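Local coordinates for protein alpha-galactosidase (Lactobacillus brevis, PDB 3MI6) that probably hydrolyses terminal, non-reducing alpha-D-galactose residues from alpha-D-galactosides such as galactose oligosaccharides, galactomannans and galactolipids, at residues Phe12-Asp17 / Gln132-Ser137; Thr19-Gln24 / Ser182-Pro187; Lys357-Glu362 / Asp617-Gln622. All coordinates share one frame; numbering follows the deposited sequence.

Interaction 1. Residues Phe12-Asp17 / Gln132-Ser137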
ATOM      1  N   PHE D  12      30.752 -12.395 -24.749  1.00 43.29           N
ATOM      2  CA  PHE D  12      31.293 -11.129 -24.310  1.00 38.58           C
ATOM      3  C   PHE D  12      30.780 -10.846 -22.925  1.00 38.89           C
ATOM      4  O   PHE D  12      29.579 -10.910 -22.666  1.00 37.67           O
ATOM      5  CB  PHE D  12      30.873 -10.033 -25.278  1.00 38.94           C
ATOM      6  CG  PHE D  12      31.259 -10.326 -26.687  1.00 42.18           C
ATOM      7  CD1 PHE D  12      32.453  -9.854 -27.201  1.00 41.23           C
ATOM      8  CD2 PHE D  12      30.457 -11.127 -27.482  1.00 40.53           C
ATOM      9  CE1 PHE D  12      32.822 -10.145 -28.488  1.00 42.19           C
ATOM     10  CE2 PHE D  12      30.821 -11.420 -28.770  1.00 41.95           C
ATOM     11  CZ  PHE D  12      32.006 -10.927 -29.276  1.00 43.29           C
ATOM     12  N   HIS D  13      31.716 -10.519 -22.048  1.00 37.05           N
ATOM     13  CA  HIS D  13      31.458 -10.391 -20.646  1.00 35.52           C
ATOM     14  C   HIS D  13      32.221  -9.173 -20.157  1.00 38.76           C
ATOM     15  O   HIS D  13      33.439  -9.162 -20.121  1.00 39.53           O
ATOM     16  CB  HIS D  13      31.944 -11.665 -19.964  1.00 37.79           C
ATOM     17  CG  HIS D  13      31.639 -11.746 -18.501  1.00 40.72           C
ATOM     18  ND1 HIS D  13      31.723 -10.660 -17.653  1.00 40.79           N
ATOM     19  CD2 HIS D  13      31.302 -12.804 -17.725  1.00 40.16           C
ATOM     20  CE1 HIS D  13      31.431 -11.041 -16.422  1.00 40.96           C
ATOM     21  NE2 HIS D  13      31.168 -12.336 -16.439  1.00 40.04           N
ATOM     22  N   LEU D  14      31.478  -8.134 -19.798  1.00 39.01           N
ATOM     23  CA  LEU D  14      32.030  -6.915 -19.231  1.00 37.82           C
ATOM     24  C   LEU D  14      32.072  -6.938 -17.671  1.00 41.43           C
ATOM     25  O   LEU D  14      31.069  -7.245 -17.011  1.00 42.77           O
ATOM     26  CB  LEU D  14      31.205  -5.733 -19.738  1.00 39.12           C
ATOM     27  CG  LEU D  14      31.393  -5.282 -21.201  1.00 41.04           C
ATOM     28  CD1 LEU D  14      30.933  -6.319 -22.204  1.00 33.97           C
ATOM     29  CD2 LEU D  14      30.686  -3.940 -21.457  1.00 38.79           C
ATOM     30  N   GLN D  15      33.235  -6.637 -17.092  1.00 39.50           N
ATOM     31  CA  GLN D  15      33.398  -6.573 -15.634  1.00 37.08           C
ATOM     32  C   GLN D  15      33.875  -5.217 -15.139  1.00 39.32           C
ATOM     33  O   GLN D  15      34.974  -4.760 -15.483  1.00 38.18           O
ATOM     34  CB  GLN D  15      34.371  -7.633 -15.124  1.00 35.48           C
ATOM     35  CG  GLN D  15      33.815  -9.042 -15.113  1.00 37.27           C
ATOM     36  CD  GLN D  15      34.653  -9.962 -14.261  1.00 38.33           C
ATOM     37  OE1 GLN D  15      35.874  -9.844 -14.230  1.00 39.78           O
ATOM     38  NE2 GLN D  15      34.005 -10.871 -13.551  1.00 37.45           N
ATOM     39  N   THR D  16      33.040  -4.574 -14.328  1.00 38.23           N
ATOM     40  CA  THR D  16      33.451  -3.383 -13.612  1.00 37.76           C
ATOM     41  C   THR D  16      33.949  -3.849 -12.236  1.00 41.14           C
ATOM     42  O   THR D  16      34.043  -5.057 -11.981  1.00 41.81           O
ATOM     43  CB  THR D  16      32.287  -2.377 -13.485  1.00 39.07           C
ATOM     44  OG1 THR D  16      31.087  -3.068 -13.115  1.00 40.68           O
ATOM     45  CG2 THR D  16      32.036  -1.700 -14.800  1.00 38.94           C
ATOM     46  N   ASP D  17      34.281  -2.925 -11.348  1.00 37.36           N
ATOM     47  CA  ASP D  17      34.656  -3.350 -10.017  1.00 38.06           C
ATOM     48  C   ASP D  17      33.609  -4.264  -9.342  1.00 42.84           C
ATOM     49  O   ASP D  17      33.982  -5.208  -8.631  1.00 42.69           O
ATOM     50  CB  ASP D  17      35.018  -2.154  -9.144  1.00 38.67           C
ATOM     51  CG  ASP D  17      36.354  -1.552  -9.529  1.00 40.90           C
ATOM     52  OD1 ASP D  17      37.033  -2.178 -10.372  1.00 42.89           O
ATOM     53  OD2 ASP D  17      36.729  -0.475  -9.004  1.00 41.12           O
ATOM     54  N   GLN D 132      37.743   0.662 -21.360  1.00 42.29           N
ATOM     55  CA  GLN D 132      37.904  -0.160 -22.546  1.00 43.46           C
ATOM     56  C   GLN D 132      36.685   0.041 -23.445  1.00 44.22           C
ATOM     57  O   GLN D 132      35.579   0.237 -22.955  1.00 43.62           O
ATOM     58  CB  GLN D 132      38.017  -1.640 -22.161  1.00 43.56           C
ATOM     59  CG  GLN D 132      39.148  -1.999 -21.202  1.00 41.67           C
ATOM     60  CD  GLN D 132      39.359  -3.508 -21.086  1.00 41.64           C
ATOM     61  OE1 GLN D 132      40.251  -4.067 -21.718  1.00 43.24           O
ATOM     62  NE2 GLN D 132      38.529  -4.173 -20.285  1.00 40.67           N
ATOM     63  N   THR D 133      36.875   0.003 -24.760  1.00 46.30           N
ATOM     64  CA  THR D 133      35.735   0.075 -25.661  1.00 41.81           C
ATOM     65  C   THR D 133      35.677  -1.199 -26.483  1.00 41.93           C
ATOM     66  O   THR D 133      36.659  -1.580 -27.105  1.00 44.82           O
ATOM     67  CB  THR D 133      35.791   1.304 -26.606  1.00 42.16           C
ATOM     68  OG1 THR D 133      36.105   2.482 -25.866  1.00 40.88           O
ATOM     69  CG2 THR D 133      34.462   1.511 -27.301  1.00 41.14           C
ATOM     70  N   LEU D 134      34.521  -1.852 -26.455  1.00 42.92           N
ATOM     71  CA  LEU D 134      34.247  -3.061 -27.218  1.00 40.45           C
ATOM     72  C   LEU D 134      33.309  -2.670 -28.346  1.00 41.66           C
ATOM     73  O   LEU D 134      32.276  -2.053 -28.094  1.00 43.10           O
ATOM     74  CB  LEU D 134      33.559  -4.093 -26.323  1.00 37.96           C
ATOM     75  CG  LEU D 134      33.087  -5.393 -26.987  1.00 41.07           C
ATOM     76  CD1 LEU D 134      34.263  -6.273 -27.366  1.00 41.37           C
ATOM     77  CD2 LEU D 134      32.136  -6.167 -26.108  1.00 34.53           C
ATOM     78  N   VAL D 135      33.666  -3.000 -29.585  1.00 40.77           N
ATOM     79  CA  VAL D 135      32.807  -2.701 -30.726  1.00 38.98           C
ATOM     80  C   VAL D 135      32.362  -3.984 -31.402  1.00 40.33           C
ATOM     81  O   VAL D 135      33.179  -4.725 -31.921  1.00 43.54           O
ATOM     82  CB  VAL D 135      33.511  -1.841 -31.778  1.00 37.75           C
ATOM     83  CG1 VAL D 135      32.535  -1.472 -32.887  1.00 35.53           C
ATOM     84  CG2 VAL D 135      34.102  -0.610 -31.152  1.00 36.56           C
ATOM     85  N   VAL D 136      31.063  -4.241 -31.414  1.00 38.75           N
ATOM     86  CA  VAL D 136      30.565  -5.508 -31.920  1.00 42.70           C
ATOM     87  C   VAL D 136      29.764  -5.297 -33.194  1.00 45.20           C
ATOM     88  O   VAL D 136      28.611  -4.873 -33.146  1.00 43.72           O
ATOM     89  CB  VAL D 136      29.697  -6.231 -30.865  1.00 39.37           C
ATOM     90  CG1 VAL D 136      29.119  -7.507 -31.433  1.00 39.22           C
ATOM     91  CG2 VAL D 136      30.514  -6.533 -29.640  1.00 39.68           C
ATOM     92  N   SER D 137      30.374  -5.620 -34.333  1.00 46.16           N
ATOM     93  CA  SER D 137      29.800  -5.291 -35.635  1.00 43.81           C
ATOM     94  C   SER D 137      28.952  -6.418 -36.227  1.00 42.67           C
ATOM     95  O   SER D 137      29.299  -7.586 -36.123  1.00 43.36           O
ATOM     96  CB  SER D 137      30.911  -4.879 -36.599  1.00 44.03           C
ATOM     97  OG  SER D 137      31.713  -3.853 -36.035  1.00 40.86           O
TER

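Interaction 2. Residues Thr19-Gln24 / Ser182-Pro187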
ATOM      1  N   THR D  19      30.154  -5.046 -11.024  1.00 38.35           N
ATOM      2  CA  THR D  19      29.094  -5.563 -11.884  1.00 36.02           C
ATOM      3  C   THR D  19      29.568  -6.462 -13.040  1.00 37.89           C
ATOM      4  O   THR D  19      30.746  -6.462 -13.416  1.00 38.87           O
ATOM      5  CB  THR D  19      28.162  -4.416 -12.379  1.00 36.99           C
ATOM      6  OG1 THR D  19      28.712  -3.761 -13.526  1.00 35.93           O
ATOM      7  CG2 THR D  19      27.972  -3.387 -11.279  1.00 40.17           C
ATOM      8  N   SER D  20      28.636  -7.235 -13.591  1.00 35.69           N
ATOM      9  CA  SER D  20      28.898  -8.051 -14.768  1.00 36.70           C
ATOM     10  C   SER D  20      27.772  -7.913 -15.765  1.00 36.98           C
ATOM     11  O   SER D  20      26.645  -8.305 -15.494  1.00 39.65           O
ATOM     12  CB  SER D  20      29.037  -9.536 -14.401  1.00 38.61           C
ATOM     13  OG  SER D  20      30.208  -9.782 -13.640  1.00 39.45           O
ATOM     14  N   TYR D  21      28.082  -7.357 -16.925  1.00 38.45           N
ATOM     15  CA  TYR D  21      27.171  -7.329 -18.056  1.00 33.66           C
ATOM     16  C   TYR D  21      27.688  -8.412 -19.006  1.00 35.79           C
ATOM     17  O   TYR D  21      28.841  -8.374 -19.420  1.00 36.82           O
ATOM     18  CB  TYR D  21      27.257  -5.948 -18.702  1.00 34.23           C
ATOM     19  CG  TYR D  21      26.192  -5.594 -19.730  1.00 33.49           C
ATOM     20  CD1 TYR D  21      26.201  -6.159 -20.996  1.00 32.56           C
ATOM     21  CD2 TYR D  21      25.215  -4.645 -19.446  1.00 33.07           C
ATOM     22  CE1 TYR D  21      25.252  -5.823 -21.933  1.00 33.37           C
ATOM     23  CE2 TYR D  21      24.267  -4.293 -20.376  1.00 31.09           C
ATOM     24  CZ  TYR D  21      24.289  -4.882 -21.621  1.00 34.09           C
ATOM     25  OH  TYR D  21      23.336  -4.538 -22.551  1.00 34.19           O
ATOM     26  N   ILE D  22      26.855  -9.396 -19.323  1.00 33.95           N
ATOM     27  CA  ILE D  22      27.278 -10.510 -20.151  1.00 33.74           C
ATOM     28  C   ILE D  22      26.296 -10.744 -21.299  1.00 37.32           C
ATOM     29  O   ILE D  22      25.082 -10.845 -21.071  1.00 36.64           O
ATOM     30  CB  ILE D  22      27.337 -11.818 -19.344  1.00 35.55           C
ATOM     31  CG1 ILE D  22      28.134 -11.640 -18.053  1.00 38.55           C
ATOM     32  CG2 ILE D  22      27.907 -12.948 -20.178  1.00 36.32           C
ATOM     33  CD1 ILE D  22      27.953 -12.819 -17.068  1.00 34.77           C
ATOM     34  N   PHE D  23      26.814 -10.847 -22.524  1.00 35.66           N
ATOM     35  CA  PHE D  23      25.997 -11.303 -23.648  1.00 38.81           C
ATOM     36  C   PHE D  23      26.726 -12.278 -24.568  1.00 42.26           C
ATOM     37  O   PHE D  23      27.936 -12.454 -24.455  1.00 41.36           O
ATOM     38  CB  PHE D  23      25.413 -10.131 -24.445  1.00 39.19           C
ATOM     39  CG  PHE D  23      26.443  -9.248 -25.108  1.00 37.54           C
ATOM     40  CD1 PHE D  23      27.116  -8.278 -24.383  1.00 34.69           C
ATOM     41  CD2 PHE D  23      26.698  -9.358 -26.471  1.00 38.72           C
ATOM     42  CE1 PHE D  23      28.035  -7.451 -24.989  1.00 35.27           C
ATOM     43  CE2 PHE D  23      27.629  -8.527 -27.090  1.00 38.40           C
ATOM     44  CZ  PHE D  23      28.296  -7.572 -26.346  1.00 37.25           C
ATOM     45  N   GLN D  24      25.978 -12.892 -25.483  1.00 42.72           N
ATOM     46  CA  GLN D  24      26.502 -13.954 -26.332  1.00 42.89           C
ATOM     47  C   GLN D  24      25.935 -13.900 -27.749  1.00 46.39           C
ATOM     48  O   GLN D  24      24.738 -13.676 -27.943  1.00 45.31           O
ATOM     49  CB  GLN D  24      26.186 -15.313 -25.711  1.00 43.26           C
ATOM     50  CG  GLN D  24      26.828 -16.492 -26.417  1.00 49.47           C
ATOM     51  CD  GLN D  24      26.529 -17.824 -25.726  1.00 57.36           C
ATOM     52  OE1 GLN D  24      25.438 -18.031 -25.177  1.00 54.39           O
ATOM     53  NE2 GLN D  24      27.499 -18.738 -25.761  1.00 56.92           N
ATOM     54  N   SER D 182      20.249   2.226 -26.453  1.00 30.50           N
ATOM     55  CA  SER D 182      20.510   1.101 -25.579  1.00 28.86           C
ATOM     56  C   SER D 182      19.258   0.285 -25.361  1.00 31.61           C
ATOM     57  O   SER D 182      18.163   0.835 -25.197  1.00 32.11           O
ATOM     58  CB  SER D 182      21.028   1.584 -24.230  1.00 30.81           C
ATOM     59  OG  SER D 182      20.966   0.533 -23.279  1.00 34.36           O
ATOM     60  N   GLN D 183      19.419  -1.033 -25.373  1.00 30.68           N
ATOM     61  CA  GLN D 183      18.349  -1.927 -24.978  1.00 30.57           C
ATOM     62  C   GLN D 183      18.881  -2.802 -23.881  1.00 31.63           C
ATOM     63  O   GLN D 183      20.024  -3.245 -23.951  1.00 32.54           O
ATOM     64  CB  GLN D 183      17.917  -2.793 -26.144  1.00 30.22           C
ATOM     65  CG  GLN D 183      17.126  -3.990 -25.731  1.00 32.05           C
ATOM     66  CD  GLN D 183      16.521  -4.672 -26.925  1.00 36.05           C
ATOM     67  OE1 GLN D 183      16.148  -4.012 -27.884  1.00 36.49           O
ATOM     68  NE2 GLN D 183      16.408  -5.996 -26.875  1.00 35.14           N
ATOM     69  N   LEU D 184      18.072  -3.030 -22.852  1.00 30.71           N
ATOM     70  CA  LEU D 184      18.423  -3.969 -21.794  1.00 29.10           C
ATOM     71  C   LEU D 184      17.254  -4.871 -21.496  1.00 30.58           C
ATOM     72  O   LEU D 184      16.189  -4.407 -21.103  1.00 32.25           O
ATOM     73  CB  LEU D 184      18.860  -3.264 -20.508  1.00 27.20           C
ATOM     74  CG  LEU D 184      19.040  -4.270 -19.356  1.00 33.73           C
ATOM     75  CD1 LEU D 184      20.043  -5.392 -19.742  1.00 30.47           C
ATOM     76  CD2 LEU D 184      19.405  -3.626 -17.996  1.00 29.88           C
ATOM     77  N   ASP D 185      17.453  -6.166 -21.673  1.00 30.81           N
ATOM     78  CA  ASP D 185      16.442  -7.119 -21.269  1.00 31.58           C
ATOM     79  C   ASP D 185      16.836  -7.765 -19.947  1.00 33.98           C
ATOM     80  O   ASP D 185      17.960  -8.254 -19.801  1.00 35.03           O
ATOM     81  CB  ASP D 185      16.233  -8.182 -22.346  1.00 34.27           C
ATOM     82  CG  ASP D 185      15.521  -7.643 -23.583  1.00 38.26           C
ATOM     83  OD1 ASP D 185      14.854  -6.582 -23.493  1.00 39.72           O
ATOM     84  OD2 ASP D 185      15.614  -8.295 -24.647  1.00 38.34           O
ATOM     85  N   LEU D 186      15.912  -7.747 -18.982  1.00 32.26           N
ATOM     86  CA  LEU D 186      16.100  -8.424 -17.710  1.00 28.28           C
ATOM     87  C   LEU D 186      15.096  -9.555 -17.595  1.00 30.27           C
ATOM     88  O   LEU D 186      14.029  -9.511 -18.215  1.00 30.32           O
ATOM     89  CB  LEU D 186      15.916  -7.447 -16.561  1.00 28.62           C
ATOM     90  CG  LEU D 186      16.862  -6.246 -16.505  1.00 29.36           C
ATOM     91  CD1 LEU D 186      16.334  -5.207 -15.509  1.00 25.29           C
ATOM     92  CD2 LEU D 186      18.282  -6.674 -16.162  1.00 26.44           C
ATOM     93  N   PRO D 187      15.435 -10.573 -16.784  1.00 32.04           N
ATOM     94  CA  PRO D 187      14.690 -11.828 -16.646  1.00 29.20           C
ATOM     95  C   PRO D 187      13.385 -11.737 -15.838  1.00 26.78           C
ATOM     96  O   PRO D 187      12.608 -12.684 -15.909  1.00 29.58           O
ATOM     97  CB  PRO D 187      15.683 -12.734 -15.909  1.00 28.50           C
ATOM     98  CG  PRO D 187      16.962 -11.964 -15.827  1.00 27.04           C
ATOM     99  CD  PRO D 187      16.612 -10.553 -15.903  1.00 28.67           C
TER

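Interaction 3. Residues Lys357-Glu362 / Asp617-Gln622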
ATOM      1  N   LYS D 357      30.634  43.890  -4.555  1.00 51.86           N
ATOM      2  CA  LYS D 357      32.037  43.737  -4.204  1.00 52.97           C
ATOM      3  C   LYS D 357      32.274  43.793  -2.691  1.00 52.21           C
ATOM      4  O   LYS D 357      33.000  42.966  -2.144  1.00 48.69           O
ATOM      5  CB  LYS D 357      32.858  44.807  -4.937  1.00 56.16           C
ATOM      6  CG  LYS D 357      34.227  45.123  -4.351  1.00 63.65           C
ATOM      7  CD  LYS D 357      35.329  44.198  -4.852  1.00 67.17           C
ATOM      8  CE  LYS D 357      36.712  44.822  -4.592  1.00 72.57           C
ATOM      9  NZ  LYS D 357      37.851  43.870  -4.835  1.00 77.72           N
ATOM     10  N   ARG D 358      31.662  44.761  -2.017  1.00 52.25           N
ATOM     11  CA  ARG D 358      31.868  44.931  -0.581  1.00 54.40           C
ATOM     12  C   ARG D 358      31.353  43.726   0.184  1.00 52.57           C
ATOM     13  O   ARG D 358      31.708  43.522   1.341  1.00 55.13           O
ATOM     14  CB  ARG D 358      31.199  46.210  -0.063  1.00 57.41           C
ATOM     15  CG  ARG D 358      31.795  47.495  -0.631  1.00 58.03           C
ATOM     16  CD  ARG D 358      30.960  48.724  -0.278  1.00 62.58           C
ATOM     17  NE  ARG D 358      30.950  49.697  -1.373  1.00 68.44           N
ATOM     18  CZ  ARG D 358      29.881  50.403  -1.744  1.00 72.56           C
ATOM     19  NH1 ARG D 358      28.723  50.248  -1.099  1.00 65.77           N
ATOM     20  NH2 ARG D 358      29.966  51.262  -2.762  1.00 68.75           N
ATOM     21  N   LEU D 359      30.520  42.929  -0.476  1.00 50.50           N
ATOM     22  CA  LEU D 359      29.927  41.744   0.125  1.00 47.84           C
ATOM     23  C   LEU D 359      30.790  40.511  -0.099  1.00 46.83           C
ATOM     24  O   LEU D 359      30.575  39.462   0.522  1.00 43.11           O
ATOM     25  CB  LEU D 359      28.542  41.505  -0.460  1.00 47.27           C
ATOM     26  CG  LEU D 359      27.456  42.413   0.090  1.00 46.18           C
ATOM     27  CD1 LEU D 359      26.101  41.937  -0.386  1.00 44.65           C
ATOM     28  CD2 LEU D 359      27.540  42.390   1.602  1.00 43.74           C
ATOM     29  N   GLY D 360      31.754  40.643  -1.006  1.00 47.73           N
ATOM     30  CA  GLY D 360      32.691  39.578  -1.301  1.00 43.68           C
ATOM     31  C   GLY D 360      32.281  38.745  -2.495  1.00 42.87           C
ATOM     32  O   GLY D 360      32.883  37.703  -2.764  1.00 42.41           O
ATOM     33  N   ILE D 361      31.255  39.200  -3.209  1.00 41.82           N
ATOM     34  CA  ILE D 361      30.779  38.499  -4.399  1.00 41.98           C
ATOM     35  C   ILE D 361      31.840  38.555  -5.499  1.00 42.78           C
ATOM     36  O   ILE D 361      32.603  39.513  -5.576  1.00 44.63           O
ATOM     37  CB  ILE D 361      29.398  39.037  -4.842  1.00 42.35           C
ATOM     38  CG1 ILE D 361      28.342  38.595  -3.823  1.00 38.67           C
ATOM     39  CG2 ILE D 361      29.026  38.538  -6.223  1.00 39.26           C
ATOM     40  CD1 ILE D 361      26.986  39.168  -4.060  1.00 40.69           C
ATOM     41  N   GLU D 362      31.911  37.518  -6.326  1.00 39.35           N
ATOM     42  CA  GLU D 362      33.058  37.322  -7.206  1.00 38.12           C
ATOM     43  C   GLU D 362      32.819  37.571  -8.687  1.00 44.02           C
ATOM     44  O   GLU D 362      33.770  37.607  -9.468  1.00 44.28           O
ATOM     45  CB  GLU D 362      33.604  35.916  -7.030  1.00 36.89           C
ATOM     46  CG  GLU D 362      34.458  35.787  -5.810  1.00 40.51           C
ATOM     47  CD  GLU D 362      34.685  34.350  -5.415  1.00 41.30           C
ATOM     48  OE1 GLU D 362      33.901  33.492  -5.879  1.00 40.43           O
ATOM     49  OE2 GLU D 362      35.639  34.087  -4.641  1.00 42.11           O
ATOM     50  N   ASP D 617      24.936  42.501   6.125  1.00 49.18           N
ATOM     51  CA  ASP D 617      25.914  41.779   6.926  1.00 49.65           C
ATOM     52  C   ASP D 617      25.662  40.276   6.927  1.00 50.20           C
ATOM     53  O   ASP D 617      26.606  39.474   6.946  1.00 48.95           O
ATOM     54  CB  ASP D 617      25.947  42.293   8.363  1.00 54.78           C
ATOM     55  CG  ASP D 617      26.922  41.516   9.229  1.00 68.07           C
ATOM     56  OD1 ASP D 617      28.152  41.666   9.022  1.00 69.18           O
ATOM     57  OD2 ASP D 617      26.457  40.746  10.104  1.00 70.83           O
ATOM     58  N   GLN D 618      24.388  39.899   6.923  1.00 48.48           N
ATOM     59  CA  GLN D 618      24.006  38.495   6.885  1.00 43.80           C
ATOM     60  C   GLN D 618      24.524  37.865   5.598  1.00 41.98           C
ATOM     61  O   GLN D 618      25.115  36.783   5.598  1.00 40.51           O
ATOM     62  CB  GLN D 618      22.491  38.382   6.967  1.00 41.88           C
ATOM     63  CG  GLN D 618      21.974  37.001   7.287  1.00 44.26           C
ATOM     64  CD  GLN D 618      20.518  37.016   7.723  1.00 46.24           C
ATOM     65  OE1 GLN D 618      19.908  35.962   7.898  1.00 42.89           O
ATOM     66  NE2 GLN D 618      19.954  38.216   7.900  1.00 44.64           N
ATOM     67  N   VAL D 619      24.323  38.574   4.499  1.00 42.83           N
ATOM     68  CA  VAL D 619      24.766  38.102   3.204  1.00 40.77           C
ATOM     69  C   VAL D 619      26.281  37.989   3.135  1.00 39.87           C
ATOM     70  O   VAL D 619      26.806  36.968   2.724  1.00 39.07           O
ATOM     71  CB  VAL D 619      24.259  39.002   2.092  1.00 39.53           C
ATOM     72  CG1 VAL D 619      24.869  38.585   0.779  1.00 41.17           C
ATOM     73  CG2 VAL D 619      22.756  38.921   2.025  1.00 41.20           C
ATOM     74  N   LYS D 620      26.977  39.039   3.549  1.00 43.15           N
ATOM     75  CA  LYS D 620      28.438  39.027   3.602  1.00 42.68           C
ATOM     76  C   LYS D 620      28.926  37.771   4.312  1.00 40.66           C
ATOM     77  O   LYS D 620      29.954  37.203   3.949  1.00 40.23           O
ATOM     78  CB  LYS D 620      28.949  40.275   4.332  1.00 44.67           C
ATOM     79  CG  LYS D 620      30.446  40.543   4.261  1.00 42.67           C
ATOM     80  CD  LYS D 620      30.715  41.967   4.756  1.00 50.58           C
ATOM     81  CE  LYS D 620      32.074  42.527   4.316  1.00 53.56           C
ATOM     82  NZ  LYS D 620      33.185  42.123   5.230  1.00 57.37           N
ATOM     83  N   LYS D 621      28.184  37.332   5.324  1.00 39.34           N
ATOM     84  CA  LYS D 621      28.638  36.199   6.120  1.00 42.61           C
ATOM     85  C   LYS D 621      28.333  34.880   5.432  1.00 39.38           C
ATOM     86  O   LYS D 621      29.150  33.955   5.478  1.00 39.25           O
ATOM     87  CB  LYS D 621      28.085  36.241   7.551  1.00 46.82           C
ATOM     88  CG  LYS D 621      28.589  37.426   8.357  1.00 52.33           C
ATOM     89  CD  LYS D 621      28.271  37.296   9.838  1.00 63.18           C
ATOM     90  CE  LYS D 621      28.874  38.467  10.613  1.00 73.64           C
ATOM     91  NZ  LYS D 621      28.702  38.333  12.089  1.00 83.65           N
ATOM     92  N   GLN D 622      27.172  34.800   4.783  1.00 37.74           N
ATOM     93  CA  GLN D 622      26.857  33.651   3.941  1.00 36.70           C
ATOM     94  C   GLN D 622      27.961  33.408   2.900  1.00 36.29           C
ATOM     95  O   GLN D 622      28.379  32.265   2.677  1.00 36.17           O
ATOM     96  CB  GLN D 622      25.510  33.828   3.245  1.00 35.82           C
ATOM     97  CG  GLN D 622      24.326  33.927   4.178  1.00 37.08           C
ATOM     98  CD  GLN D 622      23.005  33.870   3.435  1.00 36.42           C
ATOM     99  OE1 GLN D 622      22.962  34.095   2.235  1.00 37.27           O
ATOM    100  NE2 GLN D 622      21.919  33.561   4.143  1.00 37.24           N
TER
HETATM  101  O   HOH W   1      32.263  37.635   2.122  1.00 37.49           O

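Interaction 1. Residues Phe12-Asp17 / Gln132-Ser137
Phe12 and Leu14 on one strand face Leu134 and Val136 on another, and everything that passes between them is apolar. The segments of strands 11-15 and 132-140 run nearly antiparallel, at 159°, but their axes come no closer than 10.2 Å. That is a sheet-to-sheet spacing, which side chains bridge: no backbone hydrogen bond links the two, and each strand pairs instead within its own sheet.

The aliphatic contacts centre on Leu134. Its CG stands anti to the backbone N (chi1 175°), which carries both methyls across the interface. CD2 is the busier branch, lying 3.9 Å from Phe12 CD1 and 4.1 Å from Leu14 CD1, so a single methyl touches two residues of the facing strand. CD1 of Leu134 also approaches Phe12 CD1, at 4.0 Å, and the Leu134 and Phe12 side chains cross at about a right angle.

The aromatic contacts belong to Phe12. Val136 sends CG2 over one face of its ring, with CE1 the nearest ring atom at 4.4 Å, whereas the Leu134 methyl comes in obliquely. Beyond the two segments the ring also meets Phe23 at a shallow interplanar angle and Tyr108 edge-to-face, which places it in an aromatic cluster. A phenylalanine suits this spot because its broad, flat surface can receive methyls and rings together; branched leucine and compact beta-branched valine supply methyls to fit against it.

Buried contacts without charge or hydrogen bonds lack directional constraints, so shape and hydrophobicity decide the fit. The contact is consistent with hydrophobic burial, rather than directed bonds, joining the small N-terminal sheet to the large antiparallel one at this point, as in the core of a beta-sandwich.

Interaction 2. Residues Thr19-Gln24 / Ser182-Pro187
Within the beta-sandwich architecture of the N-terminal domain, Tyr21 of strand 19-25 reaches across to Leu184 and the backbone of Gln183 on strand 174-186, joining two separate sheets. The main chains stay well apart, with the CA atoms of Tyr21 and Leu184 10.1 Å from each other, so the long aromatic side chain makes the crossing. Its CG lies anti to the backbone N (chi1 -168°), which carries the ring across to the other strand.

There the ring's CE2 packs 4.4 Å from Leu184 CD1, a methyl that approaches obliquely. The Tyr21 OH passes 3.8 Å from Gln183 O, which is proximity and not a hydrogen bond; the hydroxyl's hydrogen-bond partners are Glu76 and Lys162, which satisfy it in its buried position. Tyrosine thus suits a place that needs an apolar ring and a polar tip. At the edge of the ring, in its plane, lies CD1 of Phe23 from the same strand.

On the far strand, Asp185 forms a salt bridge with Arg271, and Gln183 NE2 makes a weak hydrogen bond to Asp185 OD2. Sheets joined through side chains in this way build the beta-sandwich N-terminal domain of glycoside hydrolase family 36.

Interaction 3. Residues Lys357-Glu362 / Asp617-Gln622
The backbones come nearest at Leu359 and Lys620, whose CA atoms are 4.7 Å apart, where the end of helix 346-358 meets the flank of helix 613-628. The first chain is turning out of its helix: Gly360 has a positive phi of 96°, and its N bonds back to Lys357 O at 2.9 Å, part of a Schellman motif. Glycine suits this position, since at these backbone angles a CB would press on the preceding carbonyl oxygen. A water links the backbones, donating to Leu359 O and to Lys620 O, each at 3.0 Å, and so uses both hydrogens to join a carbonyl of the turn to one of helix 613-628.

Both segments belong to the (beta/alpha)8 barrel of the melibiase domain. Strands 333-335 and 601-604 are neighbours where the barrel closes; helix 346-358 precedes strand 363-366 and helix 613-628 comes after strand 601-604, so the contact lies on the outer layer at that closure.

Leu359 supplies the apolar part. One methyl, CD1, packs 3.8 Å from Val619 CG1, while CD2 rests 3.7 Å from Lys620 CB. A leucine fits because its forked end can address two successive residues of a helix; Ile608 also touches it, and Val619 is backed by Met611 and Leu590.

Lys620 lies alongside the turn. Its CG is anti to the backbone N (chi1 -170°), so the aliphatic stem extends past Leu359 O and brings CE, the carbon next to the ammonium, against Arg358 O before the chain bends at chi4. A long aliphatic stem with a charged end suits this solvent-facing edge, covering the turn while the amine remains at the surface. Further along the same helix, Lys627 hydrogen-bonds Gly360 O, and Arg630, at the start of helix 630-635, forms a salt bridge with Glu362.

Overall arrangement
Interactions 1 and 2 are buried and share one small sheet: strands 11-15 and 19-25 are neighbours in it, with probable backbone hydrogen bonds from Leu14 N to Tyr21 O and from Phe23 N to Phe12 O. Their centres lie 11 Å apart, yet each strand reaches a different partner sheet. Interaction 1 is purely apolar, whereas interaction 2 combines a sparse apolar touch with a hydroxyl satisfied by outside charged groups. The centre of interaction 3 lies 51 and 52 Å from the centres of the other two, on the opposite side of the chain's centre, in the barrel. Partly exposed, it joins the turn after one helix to the flank of another, and accordingly adds a bridging water and a lysine stem to its leucine-valine packing.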